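Local coordinates for thiamine-binding periplasmic protein (Escherichia coli, PDB 2QRY) that binds thiamine, thiamine phosphate and thiamine diphosphate with high affinity in the periplasm, as the solute-binding component of the ThiBPQ ABC transporter, at residues A[45-50]-A[263-268]; A[128-133]-A[214-219]; A[139-144]-A[237-242]. All coordinates share one frame; numbering follows the deposited sequence.

Interaction 1 of 3, residues A[45-50]-A[263-268]; sequences KAFEAD and QKFLQF
An aromatic cluster of Phe47, Phe265 and Phe268 joins helix 40-48 to helix 259-269. Phe47 is the shared member, its ring reaching in between the two phenylalanines of the other helix. With CG anti to the backbone N (chi1 -179°), the ring extends from its own helix to the partner's backbone, Phe47 CE1 lying 3.6 Å from Phe265 CA. The edge of Phe265 is turned onto one face of Phe47: CD2 sits over the centre of that ring, and the planes meet at 83° with centroids 5.2 Å apart, a T-shaped (edge-to-face) pair. Phe268 approaches differently. Its ring is inclined to that of Phe47, and Phe47 CD1 lies above its face, displaced toward the rim, 3.4 Å from Phe268 CD1.

The two helices lie next to strand 54-59, one of the parallel strands of the alpha/beta fold, and Leu55 of that strand touches both Phe47 and Phe265. Phenylalanine suits this helix-helix boundary, being large and apolar, and able to take another ring's edge on its face. The small Ala46 fits beside Phe268, its CB in the plane of that ring and 4.0 Å from CZ, while Lys264 stays at the exposed margin, where it touches Cys51. Phe268 also touches Ala273 and Phe274 of helix 272-275.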
# COMPACT_ATOMS: atom_id res chain seq x y z
N LYS A 45 -2.23 -13.69 -16.72
CA LYS A 45 -2.34 -14.12 -18.11
C LYS A 45 -1.37 -13.37 -19.02
O LYS A 45 -0.90 -13.93 -20.02
CB LYS A 45 -3.77 -13.94 -18.62
CG LYS A 45 -4.11 -12.57 -19.14
CD LYS A 45 -5.44 -12.60 -19.88
CE LYS A 45 -5.42 -13.63 -21.02
NZ LYS A 45 -6.68 -13.63 -21.82
N ALA A 46 -1.05 -12.13 -18.68
CA ALA A 46 -0.13 -11.34 -19.48
C ALA A 46 1.30 -11.83 -19.34
O ALA A 46 2.11 -11.72 -20.27
CB ALA A 46 -0.22 -9.87 -19.08
N PHE A 47 1.63 -12.38 -18.18
CA PHE A 47 2.97 -12.89 -17.95
C PHE A 47 3.09 -14.29 -18.53
O PHE A 47 4.06 -14.60 -19.20
CB PHE A 47 3.28 -12.93 -16.45
CG PHE A 47 4.67 -13.42 -16.14
CD1 PHE A 47 5.78 -12.68 -16.54
CD2 PHE A 47 4.86 -14.61 -15.45
CE1 PHE A 47 7.08 -13.13 -16.25
CE2 PHE A 47 6.15 -15.07 -15.16
CZ PHE A 47 7.27 -14.33 -15.56
N GLU A 48 2.08 -15.12 -18.28
CA GLU A 48 2.08 -16.49 -18.77
C GLU A 48 1.92 -16.58 -20.28
O GLU A 48 2.59 -17.38 -20.93
CB GLU A 48 0.95 -17.29 -18.10
CG GLU A 48 1.01 -17.30 -16.59
CD GLU A 48 -0.04 -18.20 -15.97
OE1 GLU A 48 -1.06 -18.47 -16.64
OE2 GLU A 48 0.14 -18.62 -14.81
N ALA A 49 1.04 -15.75 -20.85
CA ALA A 49 0.82 -15.76 -22.29
C ALA A 49 2.14 -15.55 -23.02
O ALA A 49 2.35 -16.05 -24.12
CB ALA A 49 -0.17 -14.68 -22.67
N ASP A 50 3.04 -14.80 -22.39
CA ASP A 50 4.34 -14.52 -22.98
C ASP A 50 5.37 -15.54 -22.51
O ASP A 50 5.68 -16.50 -23.22
CB ASP A 50 4.80 -13.12 -22.59
CG ASP A 50 5.91 -12.61 -23.49
OD1 ASP A 50 6.97 -13.27 -23.57
OD2 ASP A 50 5.71 -11.54 -24.11
N GLN A 263 13.32 -13.23 -11.90
CA GLN A 263 13.86 -11.99 -12.43
C GLN A 263 13.17 -11.54 -13.71
O GLN A 263 13.10 -10.34 -13.99
CB GLN A 263 15.37 -12.16 -12.62
CG GLN A 263 16.02 -12.56 -11.32
CD GLN A 263 17.52 -12.73 -11.39
OE1 GLN A 263 18.03 -13.52 -12.19
NE2 GLN A 263 18.25 -12.01 -10.55
N LYS A 264 12.65 -12.49 -14.48
CA LYS A 264 11.95 -12.13 -15.70
C LYS A 264 10.60 -11.55 -15.29
O LYS A 264 10.02 -10.73 -15.99
CB LYS A 264 11.75 -13.35 -16.61
CG LYS A 264 13.06 -13.92 -17.14
CD LYS A 264 12.92 -14.52 -18.53
CE LYS A 264 12.06 -15.78 -18.54
NZ LYS A 264 11.99 -16.37 -19.91
N PHE A 265 10.11 -11.97 -14.13
CA PHE A 265 8.84 -11.46 -13.63
C PHE A 265 9.02 -10.04 -13.10
O PHE A 265 8.15 -9.19 -13.28
CB PHE A 265 8.29 -12.35 -12.52
CG PHE A 265 7.03 -11.82 -11.90
CD1 PHE A 265 7.10 -11.00 -10.77
CD2 PHE A 265 5.80 -12.08 -12.47
CE1 PHE A 265 5.94 -10.45 -10.23
CE2 PHE A 265 4.64 -11.54 -11.94
CZ PHE A 265 4.71 -10.72 -10.82
N LEU A 266 10.15 -9.79 -12.46
CA LEU A 266 10.44 -8.46 -11.91
C LEU A 266 10.65 -7.43 -13.02
O LEU A 266 10.23 -6.28 -12.88
CB LEU A 266 11.67 -8.52 -10.99
CG LEU A 266 11.48 -9.32 -9.69
CD1 LEU A 266 12.79 -9.38 -8.92
CD2 LEU A 266 10.38 -8.68 -8.84
N GLN A 267 11.30 -7.83 -14.11
CA GLN A 267 11.55 -6.92 -15.22
C GLN A 267 10.23 -6.64 -15.94
O GLN A 267 9.92 -5.51 -16.28
CB GLN A 267 12.55 -7.53 -16.21
CG GLN A 267 12.94 -6.62 -17.37
CD GLN A 267 13.79 -5.43 -16.93
OE1 GLN A 267 14.85 -5.59 -16.33
NE2 GLN A 267 13.31 -4.22 -17.23
N PHE A 268 9.47 -7.71 -16.16
CA PHE A 268 8.18 -7.62 -16.83
C PHE A 268 7.20 -6.79 -16.01
O PHE A 268 6.24 -6.23 -16.54
CB PHE A 268 7.64 -9.04 -17.05
CG PHE A 268 6.16 -9.11 -17.22
CD1 PHE A 268 5.33 -9.30 -16.12
CD2 PHE A 268 5.58 -8.97 -18.48
CE1 PHE A 268 3.94 -9.36 -16.26
CE2 PHE A 268 4.19 -9.03 -18.64
CZ PHE A 268 3.38 -9.23 -17.53

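Interaction 2 of 3, residues A[128-133]-A[214-219]; sequences FAFVYD and LVLSYT. With TPS (thiamin phosphate), chain E.
Strands 121-133 and 214-218 run antiparallel here, with Ala129 opposite Ser217 and Val131 opposite Val215 as hydrogen-bonded pairs, and Phe130 facing Leu216 as a non-hydrogen-bonded pair between them. The bond from Ser217 N to Ala129 O is short, 2.6 Å, whereas Ala129 N reaches Ser217 O from above the carbonyl plane, 54° out of it.

Phe130 and Leu216 share one face of the sheet, where Leu216 CD1 lies over the Phe130 ring, 4.3 Å from its centroid, a CH-pi contact. Leu214 joins them, its CD2 branch reaching Tyr132 CB at 3.7 Å and also touching Phe130 CB. Leu170 of helix 165-178 packs on Phe130 and Leu216, so bulky apolar residues suit this buried face. Val131, Val215 and Ser217 occupy the other face, beneath helix 200-208; Val131 CG2 meets Ser217 CB at 3.8 Å.

Strand 214-218 leads directly into the thiamine site of this periplasmic binding-protein fold, at Tyr218 and Thr219. Tyr218 CG is anti to the carbonyl carbon (chi1 -66°), which brings its ring alongside Phe128. Phe128 CE1 lies 3.2 Å from Tyr218 OH, and the two planes are inclined at 50°. Tyr218 CE1 comes 3.6 Å from C4 of thiamin phosphate. The phenol hydroxyl is hydrogen-bonded to Gln246, while Ser217 OG is hydrogen-bonded to Ser221 and to Trp200 NE1.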
# COMPACT_ATOMS: atom_id res chain seq x y z
N PHE A 128 -1.62 7.91 0.99
CA PHE A 128 -2.63 7.53 1.96
C PHE A 128 -3.51 8.73 2.26
O PHE A 128 -3.02 9.86 2.36
CB PHE A 128 -1.99 7.03 3.26
CG PHE A 128 -1.05 5.88 3.06
CD1 PHE A 128 -1.51 4.67 2.55
CD2 PHE A 128 0.29 6.00 3.40
CE1 PHE A 128 -0.64 3.60 2.36
CE2 PHE A 128 1.17 4.94 3.22
CZ PHE A 128 0.70 3.74 2.70
N ALA A 129 -4.80 8.49 2.39
CA ALA A 129 -5.75 9.55 2.68
C ALA A 129 -7.04 8.96 3.23
O ALA A 129 -7.35 7.79 2.99
CB ALA A 129 -6.03 10.34 1.42
N PHE A 130 -7.79 9.78 3.96
CA PHE A 130 -9.06 9.32 4.49
C PHE A 130 -10.15 9.56 3.47
O PHE A 130 -10.31 10.68 2.97
CB PHE A 130 -9.40 10.05 5.80
CG PHE A 130 -8.61 9.56 6.97
CD1 PHE A 130 -7.39 10.14 7.30
CD2 PHE A 130 -9.09 8.52 7.76
CE1 PHE A 130 -6.66 9.69 8.40
CE2 PHE A 130 -8.36 8.07 8.86
CZ PHE A 130 -7.15 8.65 9.18
N VAL A 131 -10.88 8.51 3.15
CA VAL A 131 -11.98 8.59 2.19
C VAL A 131 -13.31 8.70 2.91
O VAL A 131 -13.50 8.11 3.98
CB VAL A 131 -12.01 7.35 1.28
CG1 VAL A 131 -13.31 7.32 0.48
CG2 VAL A 131 -10.82 7.36 0.34
N TYR A 132 -14.23 9.48 2.33
CA TYR A 132 -15.56 9.66 2.90
C TYR A 132 -16.61 9.78 1.79
O TYR A 132 -16.27 9.84 0.60
CB TYR A 132 -15.62 10.93 3.77
CG TYR A 132 -15.38 12.21 3.01
CD1 TYR A 132 -14.09 12.62 2.69
CD2 TYR A 132 -16.45 13.00 2.58
CE1 TYR A 132 -13.86 13.79 1.95
CE2 TYR A 132 -16.24 14.17 1.83
CZ TYR A 132 -14.95 14.56 1.52
OH TYR A 132 -14.74 15.70 0.80
N ASP A 133 -17.87 9.81 2.19
CA ASP A 133 -18.99 9.92 1.26
C ASP A 133 -19.52 11.36 1.32
O ASP A 133 -20.12 11.75 2.32
CB ASP A 133 -20.10 8.95 1.67
CG ASP A 133 -21.21 8.84 0.63
OD1 ASP A 133 -21.53 9.86 -0.03
OD2 ASP A 133 -21.77 7.73 0.50
N LEU A 214 -15.41 7.90 7.86
CA LEU A 214 -14.13 7.93 7.16
C LEU A 214 -13.34 6.63 7.36
O LEU A 214 -13.51 5.94 8.36
CB LEU A 214 -13.29 9.09 7.68
CG LEU A 214 -13.87 10.51 7.59
CD1 LEU A 214 -13.72 11.21 8.93
CD2 LEU A 214 -13.16 11.28 6.50
N VAL A 215 -12.49 6.32 6.38
CA VAL A 215 -11.60 5.15 6.42
C VAL A 215 -10.27 5.52 5.81
O VAL A 215 -10.21 6.22 4.80
CB VAL A 215 -12.08 3.95 5.58
CG1 VAL A 215 -12.92 3.03 6.42
CG2 VAL A 215 -12.80 4.43 4.32
N LEU A 216 -9.18 5.04 6.42
CA LEU A 216 -7.87 5.32 5.85
C LEU A 216 -7.74 4.51 4.56
O LEU A 216 -7.89 3.29 4.57
CB LEU A 216 -6.75 4.92 6.80
CG LEU A 216 -5.46 5.37 6.12
CD1 LEU A 216 -4.76 6.34 7.02
CD2 LEU A 216 -4.60 4.19 5.74
N SER A 217 -7.48 5.20 3.46
CA SER A 217 -7.32 4.54 2.17
C SER A 217 -6.33 5.32 1.29
O SER A 217 -5.27 5.72 1.78
CB SER A 217 -8.68 4.41 1.47
OG SER A 217 -8.62 3.45 0.42
N TYR A 218 -6.66 5.54 0.02
CA TYR A 218 -5.76 6.26 -0.88
C TYR A 218 -6.38 7.41 -1.68
O TYR A 218 -7.58 7.40 -1.96
CB TYR A 218 -5.15 5.28 -1.88
CG TYR A 218 -4.22 4.26 -1.26
CD1 TYR A 218 -4.73 3.14 -0.62
CD2 TYR A 218 -2.83 4.41 -1.36
CE1 TYR A 218 -3.88 2.17 -0.09
CE2 TYR A 218 -1.97 3.45 -0.82
CZ TYR A 218 -2.50 2.34 -0.19
OH TYR A 218 -1.67 1.38 0.33
N THR A 219 -5.56 8.38 -2.06
CA THR A 219 -6.05 9.53 -2.83
C THR A 219 -6.67 9.07 -4.14
O THR A 219 -7.40 9.82 -4.77
CB THR A 219 -4.92 10.54 -3.19
OG1 THR A 219 -3.88 9.88 -3.91
CG2 THR A 219 -4.36 11.19 -1.94
CM2 TPS E . -10.90 1.29 -4.12
N3 TPS E . -4.88 -0.57 -2.25
C2 TPS E . -5.85 -1.00 -1.46
S1 TPS E . -5.03 -1.83 -0.19
C5 TPS E . -3.38 -1.58 -0.77
C4 TPS E . -3.59 -0.86 -1.93
CM4 TPS E . -2.41 -0.40 -2.78
C6 TPS E . -2.16 -2.08 -0.06
C7 TPS E . -2.79 -2.88 1.08
O7 TPS E . -1.85 -3.45 1.98
N1A TPS E . -8.62 1.93 -3.45
C2A TPS E . -9.43 0.99 -3.97
N3A TPS E . -8.95 -0.19 -4.34
C4A TPS E . -7.64 -0.50 -4.22
N4A TPS E . -7.17 -1.74 -4.62
C5A TPS E . -6.75 0.48 -3.67
C6A TPS E . -7.31 1.71 -3.30
C7A TPS E . -5.23 0.23 -3.49
P1 TPS E . -2.72 -4.25 3.09
O1 TPS E . -3.75 -3.28 3.73
O2 TPS E . -1.79 -4.91 4.18
O3 TPS E . -3.50 -5.37 2.38

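Interaction 3 of 3, residues A[139-144]-A[237-242]; sequences NPPQSL and ANFSEG
The Phe239 ring lies flat beneath the backbone of Ser143 and Leu144: Ser143 C sits over its centre, 3.4 Å above the plane, with Leu144 N over the same face. Ala237 O lies over the opposite face, toward the rim, and Pro141 O meets the edge, 3.3 Å from Phe239 CE1. A flat, apolar ring suits this slot between backbone groups, and the rigid Pro141 adds its CG at 3.9 Å from Phe239 CZ.

Two bonds join the loops beside the ring. Ser240 N donates to Gln142 O at 3.1 Å. Glu241 bends at chi2 (99°), which turns its carboxylate back to Leu144 N; OE1 accepts that N-H on its syn side at 2.8 Å, 17° out of the carboxylate plane. OE2 accepts from Lys145 N, so the carboxylate grips two successive N-H groups, and its negative charge would probably interact favourably with the helix dipole. Ser143 OG adds a bond to Glu146 N. Glu241 itself stands in a type I beta turn, Phe239 to Gly242. The arrangement is that of a helix N-terminus, helix 144-149, with Ser143 as its N-cap and a glutamate remote in sequence, Glu241, accepting N-H groups of its first turn.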
# COMPACT_ATOMS: atom_id res chain seq x y z
N ASN A 139 -19.20 18.40 6.05
CA ASN A 139 -18.02 19.20 6.37
C ASN A 139 -16.87 18.34 6.87
O ASN A 139 -16.54 18.34 8.05
CB ASN A 139 -18.39 20.25 7.41
CG ASN A 139 -19.49 21.18 6.93
OD1 ASN A 139 -19.27 22.00 6.04
ND2 ASN A 139 -20.68 21.04 7.50
N PRO A 140 -16.23 17.60 5.96
CA PRO A 140 -15.10 16.73 6.30
C PRO A 140 -13.89 17.51 6.80
O PRO A 140 -13.73 18.69 6.49
CB PRO A 140 -14.82 16.01 4.98
CG PRO A 140 -15.15 17.07 3.97
CD PRO A 140 -16.46 17.61 4.50
N PRO A 141 -13.03 16.86 7.59
CA PRO A 141 -11.84 17.51 8.12
C PRO A 141 -10.93 17.95 6.97
O PRO A 141 -10.96 17.36 5.89
CB PRO A 141 -11.21 16.42 8.98
CG PRO A 141 -11.61 15.17 8.27
CD PRO A 141 -13.06 15.43 7.97
N GLN A 142 -10.13 18.99 7.21
CA GLN A 142 -9.23 19.51 6.18
C GLN A 142 -7.76 19.36 6.56
O GLN A 142 -6.87 19.92 5.92
CB GLN A 142 -9.58 20.96 5.88
CG GLN A 142 -11.00 21.12 5.32
CD GLN A 142 -11.42 22.56 5.15
OE1 GLN A 142 -11.44 23.33 6.11
NE2 GLN A 142 -11.77 22.94 3.92
N SER A 143 -7.51 18.60 7.62
CA SER A 143 -6.16 18.34 8.07
C SER A 143 -6.22 17.16 9.04
O SER A 143 -7.26 16.91 9.66
CB SER A 143 -5.58 19.57 8.77
OG SER A 143 -6.29 19.87 9.96
N LEU A 144 -5.12 16.42 9.15
CA LEU A 144 -5.08 15.27 10.04
C LEU A 144 -5.30 15.78 11.45
O LEU A 144 -5.94 15.11 12.27
CB LEU A 144 -3.71 14.57 9.95
CG LEU A 144 -3.66 13.05 10.19
CD1 LEU A 144 -2.21 12.63 10.44
CD2 LEU A 144 -4.52 12.68 11.38
N ALA A 237 -10.08 13.14 1.39
CA ALA A 237 -9.84 14.46 1.96
C ALA A 237 -8.39 14.88 1.82
O ALA A 237 -7.48 14.16 2.22
CB ALA A 237 -10.26 14.48 3.41
N ASN A 238 -8.18 16.05 1.24
CA ASN A 238 -6.84 16.59 1.02
C ASN A 238 -6.44 17.40 2.26
O ASN A 238 -6.99 18.47 2.51
CB ASN A 238 -6.85 17.48 -0.23
CG ASN A 238 -5.45 17.86 -0.72
OD1 ASN A 238 -4.50 17.07 -0.62
ND2 ASN A 238 -5.33 19.06 -1.26
N PHE A 239 -5.50 16.87 3.05
CA PHE A 239 -5.07 17.56 4.26
C PHE A 239 -3.90 18.53 4.06
O PHE A 239 -2.98 18.27 3.29
CB PHE A 239 -4.72 16.55 5.37
CG PHE A 239 -5.91 15.76 5.87
CD1 PHE A 239 -7.21 16.18 5.59
CD2 PHE A 239 -5.72 14.61 6.63
CE1 PHE A 239 -8.31 15.48 6.07
CE2 PHE A 239 -6.82 13.89 7.11
CZ PHE A 239 -8.11 14.33 6.83
N SER A 240 -3.97 19.66 4.77
CA SER A 240 -2.96 20.71 4.67
C SER A 240 -1.56 20.33 5.15
O SER A 240 -0.59 20.97 4.76
CB SER A 240 -3.45 21.96 5.42
OG SER A 240 -3.69 21.71 6.79
N GLU A 241 -1.44 19.30 5.98
CA GLU A 241 -0.11 18.89 6.43
C GLU A 241 0.60 18.17 5.28
O GLU A 241 1.83 18.05 5.28
CB GLU A 241 -0.19 17.94 7.63
CG GLU A 241 -0.84 18.55 8.87
CD GLU A 241 -2.29 18.14 9.01
OE1 GLU A 241 -2.86 17.62 8.03
OE2 GLU A 241 -2.87 18.35 10.10
N GLY A 242 -0.16 17.72 4.30
CA GLY A 242 0.42 16.98 3.19
C GLY A 242 0.16 15.51 3.44
O GLY A 242 -0.36 15.14 4.49

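Overall arrangement
Following the chain from the N terminus, helix 40-48 holds the first segment, and interaction 1 closes a long loop when helix 259-269 returns to it much later. Both other contacts fall within that loop. After helix 40-48 the chain passes through strand 121-133 and the loop at 139-144 before reaching 214-219, which closes interaction 2, and 237-242, which closes interaction 3. Their segments alternate along the chain, so these two loops cross. They also touch in space, with centres about 10 Å apart: Phe130 O and Ala237 N, 2.9 Å apart, probably form a hydrogen bond. Interaction 1 lies across the chain's centre, about 32 Å from interaction 2 between centres, tying helices together far from the thiamine-site strand.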